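Local coordinates for encapsidation protein (Bacillus phage phi29, PDB 5HD9) that probably hydrolyses ATP to drive viral DNA into the capsid, as the packaging ATPase of the phage, at residues Asp13-Val19 and Val148-Ser154; Arg23-Lys27 and Pro188-Asp192; Tyr106-Ile112 and Leu137-Phe142; Phe114-Ile118 and Asn161-Leu165. All coordinates share one frame; numbering follows the deposited sequence.

The four contacts illustrate how an ASCE-type P-loop ATPase domain is assembled around its central parallel strands. Contact 1 pairs strand 16-19 with strand 149-153 in the middle of the sheet, and strand 109-115, on the far flank of strand 149-153, supplies one half of both contact 3 and contact 4. Contact 3 sits at the start of that strand and contact 4 at its end, their centres about 19 Å apart. Contact 2 holds Gly26 and Lys27 of the probable Walker A loop; its centre lies about 16 Å from that of contact 1, which it meets where Val19 CG1 comes 3.4 Å from Pro188 CG. Contacts 2 and 3 lie on opposite sides of the chain's centre.

Contact 1: residues Asp13-Val19 and Val148-Ser154; sequences DRILNFV and VRCICLS
Cys150 O is gripped by two N-H groups of a single residue: Asn17 N donates to it at 2.8 Å, and Asn17 ND2 reaches the same oxygen at 3.2 Å. The side-chain nitrogen ND2 comes from above the carbonyl plane, whereas the backbone N-H arrives nearly along the C=O axis. With CG anti to the carbonyl carbon (chi1 -55°), the Asn17 side chain folds back beside its own backbone N, which brings ND2 to this acceptor and also to Arg14 O. Two bonds therefore fix the rotation of a buried amide. Parallel pairing continues on both sides, with Cys150 N bonded to Ile15 O, Cys152 N to Asn17 O at 2.6 Å and Val19 N to Cys152 O.

Side chains alternate between the two faces of the sheet. On one, Cys152 SG lies 4.8 Å from the centroid of the Phe18 ring in an oblique sulfur-aromatic contact; on the other, Val19 CB rests 3.8 Å from Leu153 CD2. At the Asp13 end a long salt bridge, 3.7 Å from Asp13 OD1 to Arg149 NH1, is spanned by water 1, which accepts from Arg149 NH2 and donates weakly to Asp13 OD1; water 2 separately ties Arg149 NH1 to Arg14 O.

Strands 109-115 and 183-186 flank the pair, helices 7-11 and 26-42 cover the face of Asn17 and Ile151, and Phe117 and Phe164 meet Phe18 on the other.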
loop_
_atom_site.group_PDB
_atom_site.type_symbol
_atom_site.label_atom_id
_atom_site.label_comp_id
_atom_site.label_asym_id
_atom_site.label_seq_id
_atom_site.Cartn_x
_atom_site.Cartn_y
_atom_site.Cartn_z
ATOM N N ASP A 13 -11.260 0.926 -9.150
ATOM C CA ASP A 13 -11.531 -0.420 -8.665
ATOM C C ASP A 13 -10.556 -1.449 -9.250
ATOM O O ASP A 13 -10.937 -2.588 -9.523
ATOM C CB ASP A 13 -12.978 -0.803 -9.003
ATOM C CG ASP A 13 -13.643 -1.610 -7.906
ATOM O OD1 ASP A 13 -12.932 -2.332 -7.176
ATOM O OD2 ASP A 13 -14.883 -1.517 -7.775
ATOM N N ARG A 14 -9.301 -1.047 -9.440
ATOM C CA ARG A 14 -8.282 -1.948 -9.980
ATOM C C ARG A 14 -7.597 -2.719 -8.853
ATOM O O ARG A 14 -7.421 -2.196 -7.754
ATOM C CB ARG A 14 -7.242 -1.170 -10.801
ATOM C CG ARG A 14 -7.812 -0.411 -12.002
ATOM C CD ARG A 14 -8.799 -1.268 -12.790
ATOM N NE ARG A 14 -8.909 -0.879 -14.198
ATOM C CZ ARG A 14 -9.911 -0.182 -14.732
ATOM N NH1 ARG A 14 -10.928 0.246 -13.990
ATOM N NH2 ARG A 14 -9.894 0.091 -16.029
ATOM N N ILE A 15 -7.211 -3.962 -9.135
ATOM C CA ILE A 15 -6.583 -4.823 -8.135
ATOM C C ILE A 15 -5.182 -4.337 -7.791
ATOM O O ILE A 15 -4.729 -4.486 -6.655
ATOM C CB ILE A 15 -6.495 -6.288 -8.623
ATOM C CG1 ILE A 15 -7.892 -6.854 -8.888
ATOM C CG2 ILE A 15 -5.762 -7.162 -7.611
ATOM C CD1 ILE A 15 -8.773 -6.949 -7.672
ATOM N N LEU A 16 -4.503 -3.763 -8.782
ATOM C CA LEU A 16 -3.132 -3.288 -8.613
ATOM C C LEU A 16 -3.053 -1.796 -8.935
ATOM O O LEU A 16 -3.492 -1.357 -9.995
ATOM C CB LEU A 16 -2.186 -4.096 -9.508
ATOM C CG LEU A 16 -0.760 -4.398 -9.036
ATOM C CD1 LEU A 16 -0.704 -4.939 -7.616
ATOM C CD2 LEU A 16 -0.125 -5.395 -9.994
ATOM N N ASN A 17 -2.511 -1.020 -8.001
ATOM C CA ASN A 17 -2.434 0.432 -8.139
ATOM C C ASN A 17 -1.051 0.956 -7.775
ATOM O O ASN A 17 -0.475 0.556 -6.761
ATOM C CB ASN A 17 -3.484 1.115 -7.255
ATOM C CG ASN A 17 -4.892 0.627 -7.531
ATOM O OD1 ASN A 17 -5.614 1.209 -8.339
ATOM N ND2 ASN A 17 -5.293 -0.439 -6.849
ATOM N N PHE A 18 -0.526 1.853 -8.607
ATOM C CA PHE A 18 0.770 2.479 -8.365
ATOM C C PHE A 18 0.630 4.000 -8.349
ATOM O O PHE A 18 0.331 4.608 -9.372
ATOM C CB PHE A 18 1.785 2.062 -9.435
ATOM C CG PHE A 18 1.873 0.576 -9.647
ATOM C CD1 PHE A 18 1.084 -0.048 -10.597
ATOM C CD2 PHE A 18 2.752 -0.195 -8.904
ATOM C CE1 PHE A 18 1.163 -1.414 -10.800
ATOM C CE2 PHE A 18 2.833 -1.562 -9.103
ATOM C CZ PHE A 18 2.037 -2.169 -10.054
ATOM N N VAL A 19 0.846 4.607 -7.184
ATOM C CA VAL A 19 0.836 6.061 -7.061
ATOM C C VAL A 19 2.274 6.544 -6.907
ATOM O O VAL A 19 2.945 6.212 -5.926
ATOM C CB VAL A 19 -0.012 6.532 -5.868
ATOM C CG1 VAL A 19 -0.222 8.038 -5.928
ATOM C CG2 VAL A 19 -1.359 5.811 -5.857
ATOM N N VAL A 148 -11.113 -5.751 -3.671
ATOM C CA VAL A 148 -9.800 -5.856 -3.056
ATOM C C VAL A 148 -8.841 -5.027 -3.891
ATOM O O VAL A 148 -9.064 -4.831 -5.083
ATOM C CB VAL A 148 -9.299 -7.315 -2.957
ATOM C CG1 VAL A 148 -10.269 -8.156 -2.144
ATOM C CG2 VAL A 148 -9.095 -7.917 -4.341
ATOM N N ARG A 149 -7.780 -4.529 -3.274
ATOM C CA ARG A 149 -6.808 -3.752 -4.020
ATOM C C ARG A 149 -5.467 -3.682 -3.316
ATOM O O ARG A 149 -5.388 -3.598 -2.088
ATOM C CB ARG A 149 -7.335 -2.339 -4.272
ATOM C CG ARG A 149 -7.336 -1.444 -3.051
ATOM C CD ARG A 149 -8.454 -0.419 -3.129
ATOM N NE ARG A 149 -9.733 -0.996 -2.711
ATOM C CZ ARG A 149 -10.847 -1.025 -3.442
ATOM N NH1 ARG A 149 -10.894 -0.500 -4.667
ATOM N NH2 ARG A 149 -11.935 -1.584 -2.933
ATOM N N CYS A 150 -4.418 -3.745 -4.124
ATOM C CA CYS A 150 -3.066 -3.496 -3.671
ATOM C C CYS A 150 -2.678 -2.120 -4.180
ATOM O O CYS A 150 -2.848 -1.824 -5.365
ATOM C CB CYS A 150 -2.105 -4.570 -4.181
ATOM S SG CYS A 150 -0.392 -4.325 -3.666
ATOM N N ILE A 151 -2.187 -1.276 -3.279
ATOM C CA ILE A 151 -1.798 0.082 -3.632
ATOM C C ILE A 151 -0.330 0.298 -3.286
ATOM O O ILE A 151 0.061 0.243 -2.121
ATOM C CB ILE A 151 -2.678 1.124 -2.917
ATOM C CG1 ILE A 151 -4.151 0.904 -3.278
ATOM C CG2 ILE A 151 -2.265 2.534 -3.312
ATOM C CD1 ILE A 151 -5.113 1.323 -2.209
ATOM N N CYS A 152 0.475 0.529 -4.318
ATOM C CA CYS A 152 1.907 0.735 -4.157
ATOM C C CYS A 152 2.235 2.218 -4.273
ATOM O O CYS A 152 1.798 2.878 -5.213
ATOM C CB CYS A 152 2.681 -0.074 -5.198
ATOM S SG CYS A 152 2.278 -1.841 -5.176
ATOM N N LEU A 153 2.999 2.732 -3.310
ATOM C CA LEU A 153 3.330 4.152 -3.249
ATOM C C LEU A 153 4.830 4.394 -3.378
ATOM O O LEU A 153 5.642 3.608 -2.887
ATOM C CB LEU A 153 2.843 4.760 -1.934
ATOM C CG LEU A 153 1.434 4.418 -1.448
ATOM C CD1 LEU A 153 1.264 4.910 -0.022
ATOM C CD2 LEU A 153 0.381 5.031 -2.355
ATOM N N SER A 154 5.192 5.499 -4.021
ATOM C CA SER A 154 6.590 5.911 -4.101
ATOM C C SER A 154 6.717 7.406 -4.343
ATOM O O SER A 154 5.909 7.999 -5.059
ATOM C CB SER A 154 7.316 5.149 -5.211
ATOM O OG SER A 154 8.650 5.606 -5.343
HETATM O O HOH W 1 -14.235 -1.226 -4.346
HETATM O O HOH W 2 -8.845 -0.062 -6.595
#

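Contact 2: residues Arg23-Lys27 and Pro188-Asp192; sequences RGIGK and PDSLD
A small contact at the surface joins the probable Walker A loop, at the start of helix 26-42, to the C-terminal turn that follows strand 183-186. Its polar centre is Lys27 NZ, which donates to Ser190 OG at 3.0 Å across the contact and to Arg23 O of the preceding loop, also at 3.0 Å. The second bond lies in the carbonyl plane, on a lone pair of Arg23 O. To reach both acceptors the lysine chain curls back on itself, bent at chi2 (54°) and again at chi3 (67°), instead of extending away from the helix. Ser190 OG meets it from the type I turn that runs from Asp189 to Asp192.

Beside this bond Leu191 inserts its CD1 methyl into the bend of the loop. CD1 is 3.5 Å from Arg23 O, and it touches both Arg23 CB and Ile25 CG2 at 3.9 Å. The same methyl approaches Lys27 NZ to 4.1 Å, putting an apolar group next to NZ and its acceptor carbonyl. Pro188 adds looser packing, with its CG 4.4 Å from Lys27 CG, while both side chains also touch Tyr4 and Val19.

In P-loop NTPases the Walker A lysine ordinarily contacts the nucleotide phosphates. Here Lys27 NZ is held by a serine hydroxyl and a main-chain carbonyl. If the loop acts as in other members of the class, these two bonds would probably have to give way for NZ to meet a phosphate.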
loop_
_atom_site.group_PDB
_atom_site.type_symbol
_atom_site.label_atom_id
_atom_site.label_comp_id
_atom_site.label_asym_id
_atom_site.label_seq_id
_atom_site.Cartn_x
_atom_site.Cartn_y
_atom_site.Cartn_z
ATOM N N ARG A 23 4.812 13.410 -3.583
ATOM C CA ARG A 23 5.627 14.272 -2.744
ATOM C C ARG A 23 5.072 14.265 -1.325
ATOM O O ARG A 23 3.857 14.237 -1.115
ATOM C CB ARG A 23 5.695 15.677 -3.333
ATOM C CG ARG A 23 6.580 15.709 -4.568
ATOM C CD ARG A 23 6.381 16.953 -5.402
ATOM N NE ARG A 23 7.228 18.061 -4.968
ATOM C CZ ARG A 23 6.859 19.339 -4.981
ATOM N NH1 ARG A 23 5.645 19.684 -5.391
ATOM N NH2 ARG A 23 7.702 20.274 -4.575
ATOM N N GLY A 24 5.990 14.276 -0.365
ATOM C CA GLY A 24 5.706 13.891 1.004
ATOM C C GLY A 24 4.521 14.539 1.686
ATOM O O GLY A 24 4.426 15.765 1.731
ATOM N N ILE A 25 3.617 13.681 2.167
ATOM C CA ILE A 25 2.579 13.998 3.163
ATOM C C ILE A 25 1.369 13.074 2.990
ATOM O O ILE A 25 1.143 12.168 3.802
ATOM C CB ILE A 25 2.086 15.505 3.140
ATOM C CG1 ILE A 25 1.099 15.751 4.296
ATOM C CG2 ILE A 25 1.517 15.959 1.761
ATOM C CD1 ILE A 25 0.162 16.952 4.115
ATOM N N GLY A 26 0.627 13.267 1.908
ATOM C CA GLY A 26 -0.774 12.900 1.887
ATOM C C GLY A 26 -1.054 11.490 1.440
ATOM O O GLY A 26 -1.973 10.845 1.936
ATOM N N LYS A 27 -0.254 11.022 0.492
ATOM C CA LYS A 27 -0.469 9.731 -0.135
ATOM C C LYS A 27 -0.332 8.628 0.910
ATOM O O LYS A 27 -1.215 7.782 1.059
ATOM C CB LYS A 27 0.522 9.528 -1.289
ATOM C CG LYS A 27 0.181 10.285 -2.580
ATOM C CD LYS A 27 -0.027 11.798 -2.407
ATOM C CE LYS A 27 1.248 12.538 -2.017
ATOM N NZ LYS A 27 1.243 13.957 -2.481
ATOM N N PRO A 188 -0.004 11.939 -8.978
ATOM C CA PRO A 188 -0.759 13.064 -8.420
ATOM C C PRO A 188 -0.044 14.397 -8.590
ATOM O O PRO A 188 1.173 14.471 -8.426
ATOM C CB PRO A 188 -0.887 12.709 -6.931
ATOM C CG PRO A 188 -0.521 11.268 -6.821
ATOM C CD PRO A 188 0.435 11.001 -7.930
ATOM N N ASP A 189 -0.809 15.430 -8.921
ATOM C CA ASP A 189 -0.291 16.791 -9.002
ATOM C C ASP A 189 -0.827 17.593 -7.823
ATOM O O ASP A 189 -1.122 18.783 -7.941
ATOM C CB ASP A 189 -0.692 17.442 -10.330
ATOM C CG ASP A 189 -2.185 17.352 -10.599
ATOM O OD1 ASP A 189 -2.958 18.082 -9.942
ATOM O OD2 ASP A 189 -2.587 16.554 -11.470
ATOM N N SER A 190 -0.938 16.923 -6.678
ATOM C CA SER A 190 -1.659 17.460 -5.527
ATOM C C SER A 190 -0.998 18.690 -4.909
ATOM O O SER A 190 -1.693 19.592 -4.433
ATOM C CB SER A 190 -1.818 16.370 -4.458
ATOM O OG SER A 190 -0.565 15.828 -4.072
ATOM N N LEU A 191 0.332 18.731 -4.917
ATOM C CA LEU A 191 1.064 19.799 -4.239
ATOM C C LEU A 191 1.609 20.852 -5.209
ATOM O O LEU A 191 2.441 21.680 -4.836
ATOM C CB LEU A 191 2.197 19.202 -3.400
ATOM C CG LEU A 191 1.703 18.294 -2.263
ATOM C CD1 LEU A 191 2.856 17.611 -1.545
ATOM C CD2 LEU A 191 0.852 19.071 -1.265
ATOM N N ASP A 192 1.135 20.819 -6.450
ATOM C CA ASP A 192 1.328 21.937 -7.365
ATOM C C ASP A 192 0.131 22.871 -7.207
ATOM O O ASP A 192 -0.935 22.628 -7.772
ATOM C CB ASP A 192 1.464 21.459 -8.813
ATOM C CG ASP A 192 1.925 22.567 -9.755
ATOM O OD1 ASP A 192 1.710 23.758 -9.440
ATOM O OD2 ASP A 192 2.504 22.246 -10.815
#

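Contact 3: residues Tyr106-Ile112 and Leu137-Phe142; sequences YPNVSTI and LMDTVF
Ile112 pushes its CD1 methyl into a pocket of four side chains: it lies 3.4 Å from Phe142 CZ, 3.6 Å from Leu137 CD2, and 3.8 Å from both CG of the selenomethionine Met138 and Val141 CG2. The chain is extended beyond CB (chi2 165°), which carries CD1 out to the helix. Leu137 and Ile112 run alongside each other, head to tail, and the Phe142 ring lies aslant to the isoleucine, with CZ touching CG1 as well as CD1.

Val141 faces the strand one turn further along. Its CG2 is shared between Ile112 and Val109 CG1, while CG1 rests against Tyr106, 3.9 Å from that residue's CB; the Tyr106 hydroxyl is bonded to Glu101 O. These contacts pack helix 130-141 on strand 109-115 within a beta-alpha-beta unit that continues into strand 149-153; the helix segment runs nearly antiparallel to the strand, at 158°, with the axes 9.2 Å apart.

Where the helix ends, the Phe142 ring turns in against the backbone of Val109 and Ser110. Val109 O approaches it at the edge, near the ring plane, 3.5 Å from Phe142 CD1, and Val109 CG1 meets CE1 of the same ring. No direct hydrogen bond joins the two segments, but water bridges them. Water 3 accepts from Val109 N and donates to Tyr106 O and to Val141 O, the last at 2.7 Å; water 4 links Val141 O to Val109 O.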
loop_
_atom_site.group_PDB
_atom_site.type_symbol
_atom_site.label_atom_id
_atom_site.label_comp_id
_atom_site.label_asym_id
_atom_site.label_seq_id
_atom_site.Cartn_x
_atom_site.Cartn_y
_atom_site.Cartn_z
ATOM N N TYR A 106 -4.832 -14.992 7.761
ATOM C CA TYR A 106 -5.240 -13.692 7.241
ATOM C C TYR A 106 -6.701 -13.781 6.793
ATOM O O TYR A 106 -6.977 -13.969 5.611
ATOM C CB TYR A 106 -4.335 -13.267 6.081
ATOM C CG TYR A 106 -2.866 -13.242 6.446
ATOM C CD1 TYR A 106 -2.312 -12.147 7.093
ATOM C CD2 TYR A 106 -2.037 -14.315 6.149
ATOM C CE1 TYR A 106 -0.974 -12.118 7.432
ATOM C CE2 TYR A 106 -0.694 -14.295 6.487
ATOM C CZ TYR A 106 -0.170 -13.193 7.128
ATOM O OH TYR A 106 1.164 -13.161 7.471
ATOM N N PRO A 107 -7.640 -13.662 7.746
ATOM C CA PRO A 107 -9.050 -13.995 7.499
ATOM C C PRO A 107 -9.792 -13.113 6.492
ATOM O O PRO A 107 -10.570 -13.657 5.712
ATOM C CB PRO A 107 -9.687 -13.843 8.889
ATOM C CG PRO A 107 -8.560 -14.010 9.845
ATOM C CD PRO A 107 -7.399 -13.368 9.170
ATOM N N ASN A 108 -9.581 -11.799 6.509
ATOM C CA ASN A 108 -10.433 -10.900 5.731
ATOM C C ASN A 108 -9.708 -9.656 5.221
ATOM O O ASN A 108 -10.179 -8.535 5.403
ATOM C CB ASN A 108 -11.639 -10.485 6.580
ATOM C CG ASN A 108 -12.735 -9.818 5.764
ATOM O OD1 ASN A 108 -12.929 -10.129 4.590
ATOM N ND2 ASN A 108 -13.455 -8.895 6.390
ATOM N N VAL A 109 -8.567 -9.860 4.574
ATOM C CA VAL A 109 -7.796 -8.754 4.018
ATOM C C VAL A 109 -8.416 -8.293 2.702
ATOM O O VAL A 109 -8.748 -9.112 1.849
ATOM C CB VAL A 109 -6.321 -9.156 3.786
ATOM C CG1 VAL A 109 -5.544 -8.026 3.115
ATOM C CG2 VAL A 109 -5.665 -9.544 5.106
ATOM N N SER A 110 -8.578 -6.980 2.542
ATOM C CA SER A 110 -9.095 -6.425 1.292
ATOM C C SER A 110 -8.210 -5.304 0.745
ATOM O O SER A 110 -8.368 -4.897 -0.403
ATOM C CB SER A 110 -10.523 -5.907 1.486
ATOM O OG SER A 110 -10.528 -4.650 2.139
ATOM N N THR A 111 -7.285 -4.806 1.559
ATOM C CA THR A 111 -6.358 -3.774 1.106
ATOM C C THR A 111 -4.920 -4.103 1.488
ATOM O O THR A 111 -4.637 -4.480 2.628
ATOM C CB THR A 111 -6.722 -2.386 1.680
ATOM O OG1 THR A 111 -8.047 -2.026 1.266
ATOM C CG2 THR A 111 -5.751 -1.326 1.181
ATOM N N ILE A 112 -4.024 -3.962 0.513
ATOM C CA ILE A 112 -2.587 -4.050 0.742
ATOM C C ILE A 112 -1.944 -2.725 0.352
ATOM O O ILE A 112 -2.163 -2.229 -0.753
ATOM C CB ILE A 112 -1.929 -5.186 -0.074
ATOM C CG1 ILE A 112 -2.536 -6.538 0.300
ATOM C CG2 ILE A 112 -0.412 -5.198 0.150
ATOM C CD1 ILE A 112 -2.224 -7.649 -0.694
ATOM N N LEU A 137 1.761 -13.080 -2.347
ATOM C CA LEU A 137 1.153 -12.474 -1.168
ATOM C C LEU A 137 -0.295 -12.090 -1.458
ATOM O O LEU A 137 -1.189 -12.366 -0.658
ATOM C CB LEU A 137 1.960 -11.250 -0.723
ATOM C CG LEU A 137 1.629 -10.600 0.625
ATOM C CD1 LEU A 137 2.828 -9.812 1.118
ATOM C CD2 LEU A 137 0.420 -9.685 0.544
HETATM N N MSE A 138 -0.522 -11.470 -2.612
HETATM C CA MSE A 138 -1.856 -11.019 -2.997
HETATM C C MSE A 138 -2.831 -12.184 -3.158
HETATM O O MSE A 138 -3.935 -12.152 -2.615
HETATM C CB MSE A 138 -1.783 -10.213 -4.297
HETATM C CG MSE A 138 -1.084 -8.877 -4.132
HETATM SE SE MSE A 138 -0.775 -7.953 -5.814
HETATM C CE MSE A 138 -2.632 -7.737 -6.350
ATOM N N ASP A 139 -2.433 -13.213 -3.899
ATOM C CA ASP A 139 -3.305 -14.367 -4.092
ATOM C C ASP A 139 -3.568 -15.082 -2.771
ATOM O O ASP A 139 -4.642 -15.649 -2.569
ATOM C CB ASP A 139 -2.705 -15.355 -5.095
ATOM C CG ASP A 139 -3.441 -15.367 -6.429
ATOM O OD1 ASP A 139 -4.639 -15.015 -6.488
ATOM O OD2 ASP A 139 -2.815 -15.754 -7.431
ATOM N N THR A 140 -2.589 -15.059 -1.871
ATOM C CA THR A 140 -2.735 -15.738 -0.590
ATOM C C THR A 140 -3.830 -15.092 0.262
ATOM O O THR A 140 -4.648 -15.793 0.859
ATOM C CB THR A 140 -1.405 -15.743 0.203
ATOM O OG1 THR A 140 -0.421 -16.500 -0.510
ATOM C CG2 THR A 140 -1.593 -16.362 1.586
ATOM N N VAL A 141 -3.853 -13.761 0.314
ATOM C CA VAL A 141 -4.737 -13.059 1.244
ATOM C C VAL A 141 -6.024 -12.534 0.601
ATOM O O VAL A 141 -7.008 -12.296 1.304
ATOM C CB VAL A 141 -4.003 -11.876 1.930
ATOM C CG1 VAL A 141 -2.768 -12.380 2.659
ATOM C CG2 VAL A 141 -3.637 -10.783 0.927
ATOM N N PHE A 142 -6.027 -12.356 -0.720
ATOM C CA PHE A 142 -7.244 -11.949 -1.428
ATOM C C PHE A 142 -8.030 -13.165 -1.900
ATOM O O PHE A 142 -7.549 -13.964 -2.704
ATOM C CB PHE A 142 -6.921 -11.048 -2.627
ATOM C CG PHE A 142 -6.426 -9.674 -2.252
ATOM C CD1 PHE A 142 -6.631 -9.158 -0.980
ATOM C CD2 PHE A 142 -5.759 -8.894 -3.181
ATOM C CE1 PHE A 142 -6.177 -7.897 -0.646
ATOM C CE2 PHE A 142 -5.305 -7.631 -2.851
ATOM C CZ PHE A 142 -5.514 -7.132 -1.582
HETATM O O HOH W 3 -7.935 -12.482 3.801
HETATM O O HOH W 4 -9.986 -11.361 1.138
#

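Contact 4: residues Phe114-Ile118 and Asn161-Leu165; sequences FDEFI and NPYFL
Phe114 lies on strand 109-115, and the chain beyond it passes the first turn of helix 162-167; the backbones come nearest at Ile118 and Asn161, with CA atoms 6.9 Å apart. Asn161 is the N-cap of that helix. Its OD1 accepts from Phe164 N at 3.2 Å and, more weakly, from Tyr163 N, and the same oxygen lies at the edge of the Phe117 ring, 3.8 Å from CE2. Asn161 ND2 donates to Ser158 O and sits over the centre of the Phe164 ring, 3.2 Å above its plane.

Phe117 and Tyr163 form an offset edge-to-face pair, the phenylalanine edge directed at the tyrosine face, with centroids 5.8 Å apart and planes at 80°. CG of Phe117 occupies the position between the backbone N and the carbonyl carbon (chi1 80°), turning the ring toward the helix. Tyr163 OH reaches the edge of Phe114, in the ring plane and 3.3 Å from CE2, while its hydrogen bond goes to Glu130. Phe117 CB in turn covers one face of Phe114, over the ring centre, so the three aromatic residues interlock.

The cluster lies against helix 130-141, where Tyr163 and Phe114 both touch Leu134, and against strand 149-153, where Phe117 packs on Cys152.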
loop_
_atom_site.group_PDB
_atom_site.type_symbol
_atom_site.label_atom_id
_atom_site.label_comp_id
_atom_site.label_asym_id
_atom_site.label_seq_id
_atom_site.Cartn_x
_atom_site.Cartn_y
_atom_site.Cartn_z
ATOM N N PHE A 114 1.714 -1.046 -0.140
ATOM C CA PHE A 114 3.139 -1.282 -0.305
ATOM C C PHE A 114 3.826 0.063 -0.489
ATOM O O PHE A 114 3.894 0.585 -1.597
ATOM C CB PHE A 114 3.383 -2.207 -1.502
ATOM C CG PHE A 114 4.816 -2.650 -1.675
ATOM C CD1 PHE A 114 5.835 -2.162 -0.867
ATOM C CD2 PHE A 114 5.138 -3.564 -2.662
ATOM C CE1 PHE A 114 7.145 -2.579 -1.046
ATOM C CE2 PHE A 114 6.446 -3.983 -2.845
ATOM C CZ PHE A 114 7.449 -3.490 -2.036
ATOM N N ASP A 115 4.335 0.623 0.602
ATOM C CA ASP A 115 4.928 1.950 0.552
ATOM C C ASP A 115 6.389 1.879 0.117
ATOM O O ASP A 115 7.097 0.918 0.433
ATOM C CB ASP A 115 4.806 2.641 1.910
ATOM C CG ASP A 115 4.973 4.149 1.819
ATOM O OD1 ASP A 115 5.125 4.676 0.696
ATOM O OD2 ASP A 115 4.936 4.814 2.874
ATOM N N GLU A 116 6.820 2.905 -0.616
ATOM C CA GLU A 116 8.183 3.005 -1.131
ATOM C C GLU A 116 8.586 1.770 -1.941
ATOM O O GLU A 116 9.632 1.170 -1.691
ATOM C CB GLU A 116 9.162 3.229 0.022
ATOM C CG GLU A 116 8.792 4.419 0.900
ATOM C CD GLU A 116 9.904 4.842 1.842
ATOM O OE1 GLU A 116 11.044 4.355 1.692
ATOM O OE2 GLU A 116 9.632 5.669 2.738
ATOM N N PHE A 117 7.764 1.416 -2.926
ATOM C CA PHE A 117 7.953 0.174 -3.681
ATOM C C PHE A 117 9.034 0.269 -4.755
ATOM O O PHE A 117 9.431 -0.744 -5.331
ATOM C CB PHE A 117 6.634 -0.254 -4.329
ATOM C CG PHE A 117 6.310 0.483 -5.604
ATOM C CD1 PHE A 117 5.702 1.728 -5.568
ATOM C CD2 PHE A 117 6.604 -0.076 -6.839
ATOM C CE1 PHE A 117 5.401 2.403 -6.736
ATOM C CE2 PHE A 117 6.303 0.595 -8.014
ATOM C CZ PHE A 117 5.699 1.835 -7.960
ATOM N N ILE A 118 9.497 1.482 -5.037
ATOM C CA ILE A 118 10.600 1.678 -5.972
ATOM C C ILE A 118 11.898 1.819 -5.186
ATOM O O ILE A 118 11.989 2.662 -4.290
ATOM C CB ILE A 118 10.387 2.928 -6.856
ATOM C CG1 ILE A 118 9.140 2.760 -7.728
ATOM C CG2 ILE A 118 11.612 3.181 -7.736
ATOM C CD1 ILE A 118 8.728 4.022 -8.466
ATOM N N ASN A 161 10.599 0.269 -13.720
ATOM C CA ASN A 161 10.876 -0.509 -12.522
ATOM C C ASN A 161 10.350 -1.930 -12.724
ATOM O O ASN A 161 9.595 -2.177 -13.662
ATOM C CB ASN A 161 10.235 0.149 -11.298
ATOM C CG ASN A 161 8.719 0.087 -11.327
ATOM O OD1 ASN A 161 8.122 -0.937 -11.005
ATOM N ND2 ASN A 161 8.091 1.193 -11.705
ATOM N N PRO A 162 10.746 -2.870 -11.853
ATOM C CA PRO A 162 10.398 -4.279 -12.074
ATOM C C PRO A 162 8.902 -4.529 -12.253
ATOM O O PRO A 162 8.527 -5.385 -13.055
ATOM C CB PRO A 162 10.910 -4.967 -10.806
ATOM C CG PRO A 162 11.997 -4.080 -10.307
ATOM C CD PRO A 162 11.554 -2.691 -10.633
ATOM N N TYR A 163 8.065 -3.792 -11.531
ATOM C CA TYR A 163 6.623 -3.995 -11.607
ATOM C C TYR A 163 6.071 -3.518 -12.945
ATOM O O TYR A 163 5.306 -4.230 -13.593
ATOM C CB TYR A 163 5.924 -3.289 -10.439
ATOM C CG TYR A 163 6.264 -3.928 -9.113
ATOM C CD1 TYR A 163 7.396 -3.551 -8.406
ATOM C CD2 TYR A 163 5.472 -4.941 -8.589
ATOM C CE1 TYR A 163 7.721 -4.149 -7.206
ATOM C CE2 TYR A 163 5.787 -5.544 -7.389
ATOM C CZ TYR A 163 6.912 -5.144 -6.702
ATOM O OH TYR A 163 7.234 -5.746 -5.509
ATOM N N PHE A 164 6.465 -2.324 -13.372
ATOM C CA PHE A 164 5.999 -1.802 -14.651
ATOM C C PHE A 164 6.487 -2.695 -15.793
ATOM O O PHE A 164 5.743 -2.986 -16.733
ATOM C CB PHE A 164 6.476 -0.363 -14.868
ATOM C CG PHE A 164 5.824 0.649 -13.959
ATOM C CD1 PHE A 164 5.060 0.255 -12.873
ATOM C CD2 PHE A 164 5.974 2.006 -14.205
ATOM C CE1 PHE A 164 4.468 1.194 -12.045
ATOM C CE2 PHE A 164 5.384 2.946 -13.383
ATOM C CZ PHE A 164 4.630 2.539 -12.302
ATOM N N LEU A 165 7.739 -3.130 -15.703
ATOM C CA LEU A 165 8.312 -4.009 -16.714
ATOM C C LEU A 165 7.583 -5.349 -16.750
ATOM O O LEU A 165 7.229 -5.846 -17.817
ATOM C CB LEU A 165 9.799 -4.237 -16.446
ATOM C CG LEU A 165 10.716 -3.019 -16.569
ATOM C CD1 LEU A 165 12.130 -3.391 -16.151
ATOM C CD2 LEU A 165 10.702 -2.466 -17.985
#